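Local coordinates for protein restriction endonuclease (Mycobacterium sp., PDB 4F0Q) that cleaves DNA in a cytosine-methylation-dependent manner, acting as a tetramer whose subunits each join a PUA-clan domain, probably for recognising modified DNA, to a PD-(D/E)XK-type nuclease domain, at residues Pro120-Val123 with Glu128-Gly131; Gly124-Thr129 with Ser200-Ser205; Val112-Asp117 with Arg133-Ala138; Thr98-Asp103 with Met421-Tyr426. All coordinates share one frame; numbering follows the deposited sequence.

In the fold
Contacts 1, 2 and 3 cluster in the N-terminal domain, their centres 6 to 12 Å apart. Contacts 1 and 2 draw on the loop between strand 111-115 and helix 130-142, and contacts 1 and 3 on that helix; strand 200-210 of contact 2 is the antiparallel neighbour of strand 111-115 of contact 3. Contact 1 folds a short loop back on itself within the span bridged by contact 3, while contacts 2 and 3 alternate along the sequence. Contact 4, centred 16 to 19 Å from the others, spans all of them and carries the loop before strand 104-106 to helix 411-425. D103 and F115 connect it to contact 3. Three contacts thus lie within one domain, and the fourth ties it to the helix after the nuclease sheet.

Contact 1: Pro120-Val123 with Glu128-Gly131; sequences PSTV and ETKG
A surface contact within one connecting loop brings T122 and V123 back against E128 and T129, where the chain has left strand 111-115 and prepares to enter helix 130-142. Its centre is the meeting of two threonine side chains at about a right angle, with T122 OG1 3.7 Å from T129 CG2. In T122 a chi1 of -61° places OG1 beside the backbone N and the methyl anti to it, which carries CG2 across the gap to within 3.5 Å of E128 OE1. The glutamate runs alongside T122, pointing the other way, its chain extended beyond CG. Its carboxylate also comes close to the carbonyl of V123, but both groups are acceptors, so the approach adds no bond and its details are doubtful at this exposed position. The threonine hydroxyls are engaged away from each other: T122 OG1 accepts the N-H of K119, and T129 OG1 bonds D117 OD1. The methyl of T129 lies against both OG1 and CG2 of T122. T129 occupies the N-cap position of helix 130-142. The loop therefore folds back beside the start of this helix, which D117, just after strand 111-115, holds through T129 and the backbone N-H of G131.

Contact 2: Gly124-Thr129 with Ser200-Ser205; sequences GLPGET and SFPNLS
The pyrrolidine ring of P126 lies against that of P202, the two crossing at about a right angle. The nearest atoms are P126 CD and P202 CG, 4.0 Å apart, and P126 CG also approaches P202 CB at 4.1 Å. The second arm of the contact runs from P126 CB to L204 CD2, at 4.2 Å. Alternation along strand 200-210 explains the pairing: P202 and L204 both turn toward the loop, while N203 between them points away and bonds Q192 of strand 175-193 through ND2. L204 reaches the proline because its CG stands beside the backbone N, anti to the carbonyl carbon (chi1 -56°), and the same side chain packs on N132 and L136 of helix 130-142. P126 therefore sits where loop, strand and helix converge in the PUA-clan domain. The path of the loop here is unusual, for the peptide bond between P126 and G127 is cis, and a weak hydrogen bond from E128 N to L125 O at 3.2 Å spans the bend. R140 of the second subunit packs on P202, so the strand side of the contact also borders the tetramer interface. Everything that meets between the two segments is aliphatic, which implies that the loop is placed on the strand by shape and burial, with rigid proline rings in place of directional polar bonds.

Contact 3: Val112-Asp117 with Arg133-Ala138; sequences VRYFGD and RLLLEA
Strand 112-115 and its continuation at G116 and D117 face one flank of helix 133-138, the backbones coming nearest at G116 and L135, whose CA atoms are 7.9 Å apart. This is helix-on-sheet packing in the PUA-clan domain: helix 130-142 lies against the mixed sheet in which strand 111-115 pairs with strand 200-210. Within the helix the regular i to i+4 bonding continues, as from E137 N to R133 O at 2.9 Å. One residue of the helix, L135, carries the contact. Its chain is fully drawn out at the second torsion (chi2 -175°), which sets CD1 at the far end, opposite CA, and projects that methyl into the angle between Y114 and G116. The tyrosine is brought there by a first torsion of -178°, with CG anti to the backbone N. At G116 no side chain intervenes, and the methyl approaches the backbone itself, CD1 of L135 standing 4.4 Å from CA of G116. I68 of strand 67-69 touches both Y114 and L135, so the pair belongs to a larger apolar cluster, whereas R113, on the alternate side of the strand, forms salt bridges with D207 and E314. At the heart of the contact, L135 CD1 meets the edge of the Y114 ring, near its plane and not over a face, 4.2 Å from CE2.

Contact 4: Thr98-Asp103 with Met421-Tyr426; sequences TNPWHD and MVQANY
W101 directs the outer rim of its indole at the last turn of helix 411-425. A424 CB lies in the ring plane at the edge, 3.6 Å from W101 CZ2, while Q423 CB comes at a slant to CH2, 3.8 Å away. The torsions arrange this: with CG anti to the carbonyl carbon (chi1 -66°) and the ring turned square to the side-chain stem (chi2 -90°), the six-membered ring leads. P100 supports it from within its own loop, its CB lying 3.6 Å above one face of the indole and offset toward the rim, and P100 CG then touches Q423 CG at 3.8 Å. Q423 bends at its second torsion (chi2 -69°), its amide plane lies almost perpendicular to the indole, and OE1 accepts a bond from R193 NH1. The loop keeps its shape through N99, whose OD1 receives a weak bond from W101 N, forming an Asx turn, and whose backbone O receives H102 ND1 at 2.9 Å, with the acceptor close to the imidazole plane. On the helix side, N425 ND2 bonds M421 O at 2.8 Å, while N425 OD1 is held by R253 N of the second subunit. The indole also meets the F115 ring with planes nearly perpendicular. The arrangement is an interdomain junction, an aromatic edge from the PUA-clan domain set against the end of a helix that follows the PD-(D/E)XK-type nuclease sheet.

Contact 1: Pro120-Val123 with Glu128-Gly131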
loop_
_atom_site.group_PDB
_atom_site.type_symbol
_atom_site.label_atom_id
_atom_site.label_comp_id
_atom_site.label_asym_id
_atom_site.label_seq_id
_atom_site.Cartn_x
_atom_site.Cartn_y
_atom_site.Cartn_z
ATOM N N PRO A 120 22.104 -31.787 -7.301
ATOM C CA PRO A 120 21.204 -32.697 -8.019
ATOM C C PRO A 120 21.486 -34.171 -7.728
ATOM O O PRO A 120 20.570 -34.992 -7.788
ATOM C CB PRO A 120 21.507 -32.392 -9.487
ATOM C CG PRO A 120 21.962 -30.982 -9.485
ATOM C CD PRO A 120 22.726 -30.805 -8.207
ATOM N N SER A 121 22.735 -34.496 -7.411
ATOM C CA SER A 121 23.126 -35.880 -7.161
ATOM C C SER A 121 23.001 -36.264 -5.689
ATOM O O SER A 121 23.245 -37.410 -5.318
ATOM C CB SER A 121 24.560 -36.123 -7.640
ATOM O OG SER A 121 25.472 -35.276 -6.962
ATOM N N THR A 122 22.623 -35.302 -4.853
ATOM C CA THR A 122 22.476 -35.553 -3.424
ATOM C C THR A 122 21.253 -36.419 -3.135
ATOM O O THR A 122 20.135 -36.082 -3.523
ATOM C CB THR A 122 22.370 -34.240 -2.626
ATOM O OG1 THR A 122 23.565 -33.472 -2.811
ATOM C CG2 THR A 122 22.183 -34.529 -1.145
ATOM N N VAL A 123 21.475 -37.537 -2.452
ATOM C CA VAL A 123 20.395 -38.457 -2.118
ATOM C C VAL A 123 19.901 -38.254 -0.685
ATOM O O VAL A 123 20.660 -38.394 0.274
ATOM C CB VAL A 123 20.815 -39.930 -2.338
ATOM C CG1 VAL A 123 22.221 -40.176 -1.804
ATOM C CG2 VAL A 123 19.810 -40.879 -1.702
ATOM N N GLU A 128 21.214 -32.921 4.145
ATOM C CA GLU A 128 22.125 -34.041 4.334
ATOM C C GLU A 128 23.551 -33.598 4.029
ATOM O O GLU A 128 24.513 -34.158 4.553
ATOM C CB GLU A 128 21.741 -35.211 3.429
ATOM C CG GLU A 128 22.453 -36.510 3.776
ATOM C CD GLU A 128 22.644 -37.410 2.573
ATOM O OE1 GLU A 128 22.673 -36.885 1.439
ATOM O OE2 GLU A 128 22.769 -38.639 2.760
ATOM N N THR A 129 23.678 -32.587 3.176
ATOM C CA THR A 129 24.979 -32.030 2.829
ATOM C C THR A 129 25.569 -31.255 4.005
ATOM O O THR A 129 24.841 -30.835 4.906
ATOM C CB THR A 129 24.887 -31.106 1.600
ATOM O OG1 THR A 129 23.993 -30.022 1.881
ATOM C CG2 THR A 129 24.376 -31.877 0.392
ATOM N N LYS A 130 26.886 -31.074 3.990
ATOM C CA LYS A 130 27.597 -30.400 5.073
ATOM C C LYS A 130 27.120 -28.963 5.263
ATOM O O LYS A 130 26.731 -28.561 6.367
ATOM C CB LYS A 130 29.103 -30.393 4.797
ATOM C CG LYS A 130 29.699 -31.755 4.479
ATOM C CD LYS A 130 31.176 -31.632 4.132
ATOM C CE LYS A 130 31.782 -32.983 3.787
ATOM N NZ LYS A 130 33.236 -32.877 3.474
ATOM N N GLY A 131 27.160 -28.199 4.175
ATOM C CA GLY A 131 26.805 -26.794 4.195
ATOM C C GLY A 131 25.422 -26.519 4.746
ATOM O O GLY A 131 25.262 -25.684 5.633
#

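Contact 2: Gly124-Thr129 with Ser200-Ser205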
loop_
_atom_site.group_PDB
_atom_site.type_symbol
_atom_site.label_atom_id
_atom_site.label_comp_id
_atom_site.label_asym_id
_atom_site.label_seq_id
_atom_site.Cartn_x
_atom_site.Cartn_y
_atom_site.Cartn_z
ATOM N N GLY A 124 18.623 -37.916 -0.550
ATOM C CA GLY A 124 18.033 -37.691 0.756
ATOM C C GLY A 124 17.517 -36.276 0.922
ATOM O O GLY A 124 17.715 -35.425 0.055
ATOM N N LEU A 125 16.853 -36.024 2.045
ATOM C CA LEU A 125 16.290 -34.710 2.324
ATOM C C LEU A 125 17.367 -33.732 2.782
ATOM O O LEU A 125 18.355 -34.133 3.396
ATOM C CB LEU A 125 15.200 -34.816 3.394
ATOM C CG LEU A 125 14.010 -35.718 3.068
ATOM C CD1 LEU A 125 12.969 -35.652 4.175
ATOM C CD2 LEU A 125 13.401 -35.336 1.731
ATOM N N PRO A 126 17.181 -32.439 2.474
ATOM C CA PRO A 126 18.080 -31.397 2.980
ATOM C C PRO A 126 17.852 -31.166 4.471
ATOM O O PRO A 126 16.713 -31.247 4.930
ATOM C CB PRO A 126 17.663 -30.162 2.179
ATOM C CG PRO A 126 16.241 -30.413 1.816
ATOM C CD PRO A 126 16.145 -31.891 1.581
ATOM N N GLY A 127 18.917 -30.884 5.216
ATOM C CA GLY A 127 20.246 -30.763 4.648
ATOM C C GLY A 127 21.176 -31.906 5.003
ATOM O O GLY A 127 21.852 -31.872 6.031
ATOM N N GLU A 128 21.214 -32.921 4.145
ATOM C CA GLU A 128 22.125 -34.041 4.334
ATOM C C GLU A 128 23.551 -33.598 4.029
ATOM O O GLU A 128 24.513 -34.158 4.553
ATOM C CB GLU A 128 21.741 -35.211 3.429
ATOM C CG GLU A 128 22.453 -36.510 3.776
ATOM C CD GLU A 128 22.644 -37.410 2.573
ATOM O OE1 GLU A 128 22.673 -36.885 1.439
ATOM O OE2 GLU A 128 22.769 -38.639 2.760
ATOM N N THR A 129 23.678 -32.587 3.176
ATOM C CA THR A 129 24.979 -32.030 2.829
ATOM C C THR A 129 25.569 -31.255 4.005
ATOM O O THR A 129 24.841 -30.835 4.906
ATOM C CB THR A 129 24.887 -31.106 1.600
ATOM O OG1 THR A 129 23.993 -30.022 1.881
ATOM C CG2 THR A 129 24.376 -31.877 0.392
ATOM N N SER A 200 16.086 -31.810 -11.306
ATOM C CA SER A 200 15.482 -30.970 -10.279
ATOM C C SER A 200 15.815 -31.513 -8.895
ATOM O O SER A 200 15.985 -32.718 -8.722
ATOM C CB SER A 200 13.968 -30.891 -10.472
ATOM O OG SER A 200 13.648 -30.311 -11.724
ATOM N N PHE A 201 15.910 -30.623 -7.912
ATOM C CA PHE A 201 16.345 -31.025 -6.578
ATOM C C PHE A 201 15.930 -30.029 -5.499
ATOM O O PHE A 201 15.870 -28.827 -5.750
ATOM C CB PHE A 201 17.867 -31.213 -6.555
ATOM C CG PHE A 201 18.639 -29.963 -6.876
ATOM C CD1 PHE A 201 18.888 -29.602 -8.191
ATOM C CD2 PHE A 201 19.125 -29.152 -5.863
ATOM C CE1 PHE A 201 19.598 -28.456 -8.488
ATOM C CE2 PHE A 201 19.836 -28.003 -6.154
ATOM C CZ PHE A 201 20.073 -27.655 -7.468
ATOM N N PRO A 202 15.646 -30.531 -4.287
ATOM C CA PRO A 202 15.334 -29.657 -3.151
ATOM C C PRO A 202 16.572 -28.897 -2.695
ATOM O O PRO A 202 17.688 -29.290 -3.029
ATOM C CB PRO A 202 14.894 -30.642 -2.066
ATOM C CG PRO A 202 15.583 -31.912 -2.415
ATOM C CD PRO A 202 15.592 -31.955 -3.914
ATOM N N ASN A 203 16.367 -27.825 -1.938
ATOM C CA ASN A 203 17.457 -26.984 -1.463
ATOM C C ASN A 203 16.941 -25.996 -0.423
ATOM O O ASN A 203 15.731 -25.856 -0.232
ATOM C CB ASN A 203 18.105 -26.232 -2.631
ATOM C CG ASN A 203 19.477 -25.681 -2.285
ATOM O OD1 ASN A 203 20.146 -26.169 -1.373
ATOM N ND2 ASN A 203 19.903 -24.658 -3.014
ATOM N N LEU A 204 17.863 -25.312 0.246
ATOM C CA LEU A 204 17.502 -24.319 1.246
ATOM C C LEU A 204 17.761 -22.909 0.730
ATOM O O LEU A 204 18.855 -22.601 0.260
ATOM C CB LEU A 204 18.278 -24.558 2.541
ATOM C CG LEU A 204 18.136 -25.945 3.172
ATOM C CD1 LEU A 204 18.918 -26.020 4.473
ATOM C CD2 LEU A 204 16.673 -26.289 3.403
ATOM N N SER A 205 16.741 -22.061 0.814
ATOM C CA SER A 205 16.861 -20.662 0.427
ATOM C C SER A 205 16.825 -19.786 1.673
ATOM O O SER A 205 15.920 -19.904 2.498
ATOM C CB SER A 205 15.733 -20.272 -0.531
ATOM O OG SER A 205 15.868 -18.928 -0.959
#

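Contact 3: Val112-Asp117 with Arg133-Ala138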
loop_
_atom_site.group_PDB
_atom_site.type_symbol
_atom_site.label_atom_id
_atom_site.label_comp_id
_atom_site.label_asym_id
_atom_site.label_seq_id
_atom_site.Cartn_x
_atom_site.Cartn_y
_atom_site.Cartn_z
ATOM N N VAL A 112 20.695 -10.279 1.692
ATOM C CA VAL A 112 21.321 -11.219 0.769
ATOM C C VAL A 112 20.531 -12.523 0.698
ATOM O O VAL A 112 20.320 -13.187 1.713
ATOM C CB VAL A 112 22.780 -11.534 1.166
ATOM C CG1 VAL A 112 23.351 -12.617 0.263
ATOM C CG2 VAL A 112 23.638 -10.282 1.103
ATOM N N ARG A 113 20.088 -12.875 -0.503
ATOM C CA ARG A 113 19.419 -14.148 -0.735
ATOM C C ARG A 113 20.462 -15.202 -1.081
ATOM O O ARG A 113 21.118 -15.115 -2.120
ATOM C CB ARG A 113 18.407 -14.020 -1.873
ATOM C CG ARG A 113 17.704 -15.319 -2.236
ATOM C CD ARG A 113 16.777 -15.783 -1.124
ATOM N NE ARG A 113 15.790 -14.763 -0.775
ATOM C CZ ARG A 113 14.641 -14.581 -1.417
ATOM N NH1 ARG A 113 14.325 -15.350 -2.450
ATOM N NH2 ARG A 113 13.806 -13.628 -1.026
ATOM N N TYR A 114 20.619 -16.192 -0.208
ATOM C CA TYR A 114 21.663 -17.196 -0.390
ATOM C C TYR A 114 21.112 -18.618 -0.445
ATOM O O TYR A 114 20.329 -19.023 0.410
ATOM C CB TYR A 114 22.716 -17.078 0.714
ATOM C CG TYR A 114 23.854 -18.061 0.569
ATOM C CD1 TYR A 114 24.848 -17.863 -0.378
ATOM C CD2 TYR A 114 23.934 -19.186 1.380
ATOM C CE1 TYR A 114 25.889 -18.758 -0.518
ATOM C CE2 TYR A 114 24.972 -20.087 1.248
ATOM C CZ TYR A 114 25.948 -19.867 0.297
ATOM O OH TYR A 114 26.985 -20.759 0.159
ATOM N N PHE A 115 21.537 -19.374 -1.451
ATOM C CA PHE A 115 21.080 -20.748 -1.626
ATOM C C PHE A 115 22.101 -21.755 -1.103
ATOM O O PHE A 115 23.309 -21.535 -1.196
ATOM C CB PHE A 115 20.764 -21.024 -3.096
ATOM C CG PHE A 115 19.617 -20.215 -3.627
ATOM C CD1 PHE A 115 19.828 -18.955 -4.164
ATOM C CD2 PHE A 115 18.325 -20.711 -3.584
ATOM C CE1 PHE A 115 18.773 -18.208 -4.652
ATOM C CE2 PHE A 115 17.266 -19.970 -4.070
ATOM C CZ PHE A 115 17.490 -18.716 -4.605
ATOM N N GLY A 116 21.604 -22.863 -0.563
ATOM C CA GLY A 116 22.449 -23.864 0.063
ATOM C C GLY A 116 23.339 -24.652 -0.883
ATOM O O GLY A 116 23.508 -24.288 -2.046
ATOM N N ASP A 117 23.907 -25.744 -0.377
ATOM C CA ASP A 117 24.861 -26.536 -1.147
ATOM C C ASP A 117 24.308 -27.897 -1.563
ATOM O O ASP A 117 25.069 -28.801 -1.911
ATOM C CB ASP A 117 26.162 -26.723 -0.360
ATOM C CG ASP A 117 25.997 -27.652 0.828
ATOM O OD1 ASP A 117 24.911 -27.649 1.444
ATOM O OD2 ASP A 117 26.954 -28.391 1.143
ATOM N N ARG A 133 23.641 -28.456 6.581
ATOM C CA ARG A 133 23.611 -28.876 7.976
ATOM C C ARG A 133 24.152 -27.762 8.867
ATOM O O ARG A 133 23.596 -27.480 9.931
ATOM C CB ARG A 133 24.413 -30.165 8.176
ATOM C CG ARG A 133 24.449 -30.649 9.618
ATOM C CD ARG A 133 25.095 -32.022 9.746
ATOM N NE ARG A 133 24.241 -33.091 9.234
ATOM C CZ ARG A 133 24.398 -33.677 8.051
ATOM N NH1 ARG A 133 25.383 -33.300 7.247
ATOM N NH2 ARG A 133 23.573 -34.643 7.674
ATOM N N LEU A 134 25.231 -27.125 8.421
ATOM C CA LEU A 134 25.787 -25.983 9.141
ATOM C C LEU A 134 24.800 -24.818 9.174
ATOM O O LEU A 134 24.666 -24.131 10.188
ATOM C CB LEU A 134 27.106 -25.534 8.507
ATOM C CG LEU A 134 28.288 -26.499 8.603
ATOM C CD1 LEU A 134 29.478 -25.959 7.826
ATOM C CD2 LEU A 134 28.663 -26.747 10.055
ATOM N N LEU A 135 24.109 -24.605 8.058
ATOM C CA LEU A 135 23.138 -23.521 7.949
ATOM C C LEU A 135 21.916 -23.750 8.834
ATOM O O LEU A 135 21.351 -22.802 9.371
ATOM C CB LEU A 135 22.708 -23.320 6.494
ATOM C CG LEU A 135 23.769 -22.803 5.519
ATOM C CD1 LEU A 135 23.151 -22.533 4.154
ATOM C CD2 LEU A 135 24.443 -21.554 6.062
ATOM N N LEU A 136 21.505 -25.007 8.975
ATOM C CA LEU A 136 20.387 -25.352 9.850
ATOM C C LEU A 136 20.792 -25.232 11.316
ATOM O O LEU A 136 20.062 -24.654 12.134
ATOM C CB LEU A 136 19.883 -26.766 9.549
ATOM C CG LEU A 136 19.083 -26.947 8.256
ATOM C CD1 LEU A 136 18.877 -28.421 7.946
ATOM C CD2 LEU A 136 17.745 -26.233 8.354
ATOM N N GLU A 137 21.964 -25.775 11.637
ATOM C CA GLU A 137 22.506 -25.694 12.990
ATOM C C GLU A 137 22.698 -24.243 13.421
ATOM O O GLU A 137 22.552 -23.912 14.598
ATOM C CB GLU A 137 23.826 -26.459 13.091
ATOM C CG GLU A 137 23.667 -27.972 13.076
ATOM C CD GLU A 137 24.995 -28.702 13.061
ATOM O OE1 GLU A 137 26.019 -28.072 12.723
ATOM O OE2 GLU A 137 25.017 -29.907 13.391
ATOM N N ALA A 138 23.019 -23.382 12.461
ATOM C CA ALA A 138 23.123 -21.952 12.727
ATOM C C ALA A 138 21.739 -21.328 12.857
ATOM O O ALA A 138 21.518 -20.464 13.702
ATOM C CB ALA A 138 23.913 -21.263 11.631
#

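Contact 4: Thr98-Asp103 with Met421-Tyr426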
loop_
_atom_site.group_PDB
_atom_site.type_symbol
_atom_site.label_atom_id
_atom_site.label_comp_id
_atom_site.label_asym_id
_atom_site.label_seq_id
_atom_site.Cartn_x
_atom_site.Cartn_y
_atom_site.Cartn_z
ATOM N N THR A 98 23.288 -17.842 -15.627
ATOM C CA THR A 98 22.408 -18.774 -16.321
ATOM C C THR A 98 21.541 -19.550 -15.333
ATOM O O THR A 98 20.515 -20.119 -15.707
ATOM C CB THR A 98 23.202 -19.763 -17.196
ATOM O OG1 THR A 98 24.202 -20.412 -16.401
ATOM C CG2 THR A 98 23.874 -19.032 -18.349
ATOM N N ASN A 99 21.961 -19.569 -14.072
ATOM C CA ASN A 99 21.205 -20.232 -13.017
ATOM C C ASN A 99 20.237 -19.269 -12.339
ATOM O O ASN A 99 20.662 -18.308 -11.697
ATOM C CB ASN A 99 22.153 -20.845 -11.984
ATOM C CG ASN A 99 21.418 -21.583 -10.877
ATOM O OD1 ASN A 99 20.280 -22.017 -11.052
ATOM N ND2 ASN A 99 22.072 -21.730 -9.731
ATOM N N PRO A 100 18.928 -19.525 -12.483
ATOM C CA PRO A 100 17.875 -18.675 -11.914
ATOM C C PRO A 100 17.930 -18.613 -10.391
ATOM O O PRO A 100 17.366 -17.696 -9.793
ATOM C CB PRO A 100 16.584 -19.371 -12.362
ATOM C CG PRO A 100 16.976 -20.171 -13.558
ATOM C CD PRO A 100 18.370 -20.633 -13.276
ATOM N N TRP A 101 18.599 -19.580 -9.772
ATOM C CA TRP A 101 18.721 -19.612 -8.320
ATOM C C TRP A 101 20.131 -19.247 -7.867
ATOM O O TRP A 101 20.717 -19.917 -7.018
ATOM C CB TRP A 101 18.316 -20.983 -7.776
ATOM C CG TRP A 101 16.864 -21.286 -7.973
ATOM C CD1 TRP A 101 15.844 -21.008 -7.109
ATOM C CD2 TRP A 101 16.265 -21.919 -9.111
ATOM N NE1 TRP A 101 14.649 -21.430 -7.638
ATOM C CE2 TRP A 101 14.879 -21.994 -8.865
ATOM C CE3 TRP A 101 16.765 -22.431 -10.311
ATOM C CZ2 TRP A 101 13.990 -22.560 -9.775
ATOM C CZ3 TRP A 101 15.880 -22.992 -11.214
ATOM C CH2 TRP A 101 14.509 -23.052 -10.940
ATOM N N HIS A 102 20.669 -18.178 -8.444
ATOM C CA HIS A 102 21.970 -17.665 -8.042
ATOM C C HIS A 102 21.804 -16.768 -6.823
ATOM O O HIS A 102 20.708 -16.279 -6.552
ATOM C CB HIS A 102 22.609 -16.879 -9.188
ATOM C CG HIS A 102 21.831 -15.666 -9.592
ATOM N ND1 HIS A 102 20.821 -15.706 -10.530
ATOM C CD2 HIS A 102 21.914 -14.377 -9.185
ATOM C CE1 HIS A 102 20.318 -14.495 -10.684
ATOM N NE2 HIS A 102 20.963 -13.670 -9.879
ATOM N N ASP A 103 22.892 -16.557 -6.089
ATOM C CA ASP A 103 22.858 -15.705 -4.907
ATOM C C ASP A 103 22.566 -14.259 -5.290
ATOM O O ASP A 103 23.171 -13.718 -6.216
ATOM C CB ASP A 103 24.179 -15.788 -4.142
ATOM C CG ASP A 103 24.518 -17.204 -3.721
ATOM O OD1 ASP A 103 23.585 -18.022 -3.572
ATOM O OD2 ASP A 103 25.718 -17.498 -3.536
ATOM N N MET A 421 10.362 -18.524 -13.520
ATOM C CA MET A 421 9.040 -19.136 -13.636
ATOM C C MET A 421 9.066 -20.354 -14.549
ATOM O O MET A 421 8.560 -21.423 -14.201
ATOM C CB MET A 421 8.034 -18.121 -14.188
ATOM C CG MET A 421 7.718 -16.965 -13.253
ATOM S SD MET A 421 6.909 -15.591 -14.102
ATOM C CE MET A 421 5.476 -16.406 -14.801
ATOM N N VAL A 422 9.660 -20.177 -15.722
ATOM C CA VAL A 422 9.730 -21.230 -16.724
ATOM C C VAL A 422 10.564 -22.416 -16.242
ATOM O O VAL A 422 10.168 -23.571 -16.410
ATOM C CB VAL A 422 10.284 -20.681 -18.055
ATOM C CG1 VAL A 422 10.716 -21.806 -18.964
ATOM C CG2 VAL A 422 9.239 -19.815 -18.738
ATOM N N GLN A 423 11.707 -22.130 -15.628
ATOM C CA GLN A 423 12.567 -23.191 -15.110
ATOM C C GLN A 423 11.928 -23.945 -13.943
ATOM O O GLN A 423 12.149 -25.144 -13.777
ATOM C CB GLN A 423 13.929 -22.629 -14.694
ATOM C CG GLN A 423 14.847 -22.302 -15.860
ATOM C CD GLN A 423 15.329 -23.543 -16.590
ATOM O OE1 GLN A 423 15.421 -24.624 -16.007
ATOM N NE2 GLN A 423 15.637 -23.393 -17.871
ATOM N N ALA A 424 11.131 -23.242 -13.146
ATOM C CA ALA A 424 10.553 -23.834 -11.943
ATOM C C ALA A 424 9.171 -24.446 -12.161
ATOM O O ALA A 424 8.654 -25.140 -11.286
ATOM C CB ALA A 424 10.505 -22.805 -10.818
ATOM N N ASN A 425 8.571 -24.198 -13.322
ATOM C CA ASN A 425 7.215 -24.682 -13.575
ATOM C C ASN A 425 7.032 -25.516 -14.842
ATOM O O ASN A 425 6.207 -26.429 -14.872
ATOM C CB ASN A 425 6.220 -23.519 -13.574
ATOM C CG ASN A 425 6.143 -22.823 -12.234
ATOM O OD1 ASN A 425 5.552 -23.341 -11.288
ATOM N ND2 ASN A 425 6.741 -21.641 -12.146
ATOM N N TYR A 426 7.799 -25.208 -15.883
ATOM C CA TYR A 426 7.587 -25.840 -17.181
ATOM C C TYR A 426 8.828 -26.537 -17.732
ATOM O O TYR A 426 9.001 -26.639 -18.946
ATOM C CB TYR A 426 7.065 -24.815 -18.188
ATOM C CG TYR A 426 5.835 -24.085 -17.706
ATOM C CD1 TYR A 426 4.623 -24.748 -17.565
ATOM C CD2 TYR A 426 5.885 -22.732 -17.388
ATOM C CE1 TYR A 426 3.495 -24.086 -17.122
ATOM C CE2 TYR A 426 4.760 -22.063 -16.944
ATOM C CZ TYR A 426 3.567 -22.745 -16.813
ATOM O OH TYR A 426 2.445 -22.084 -16.373
#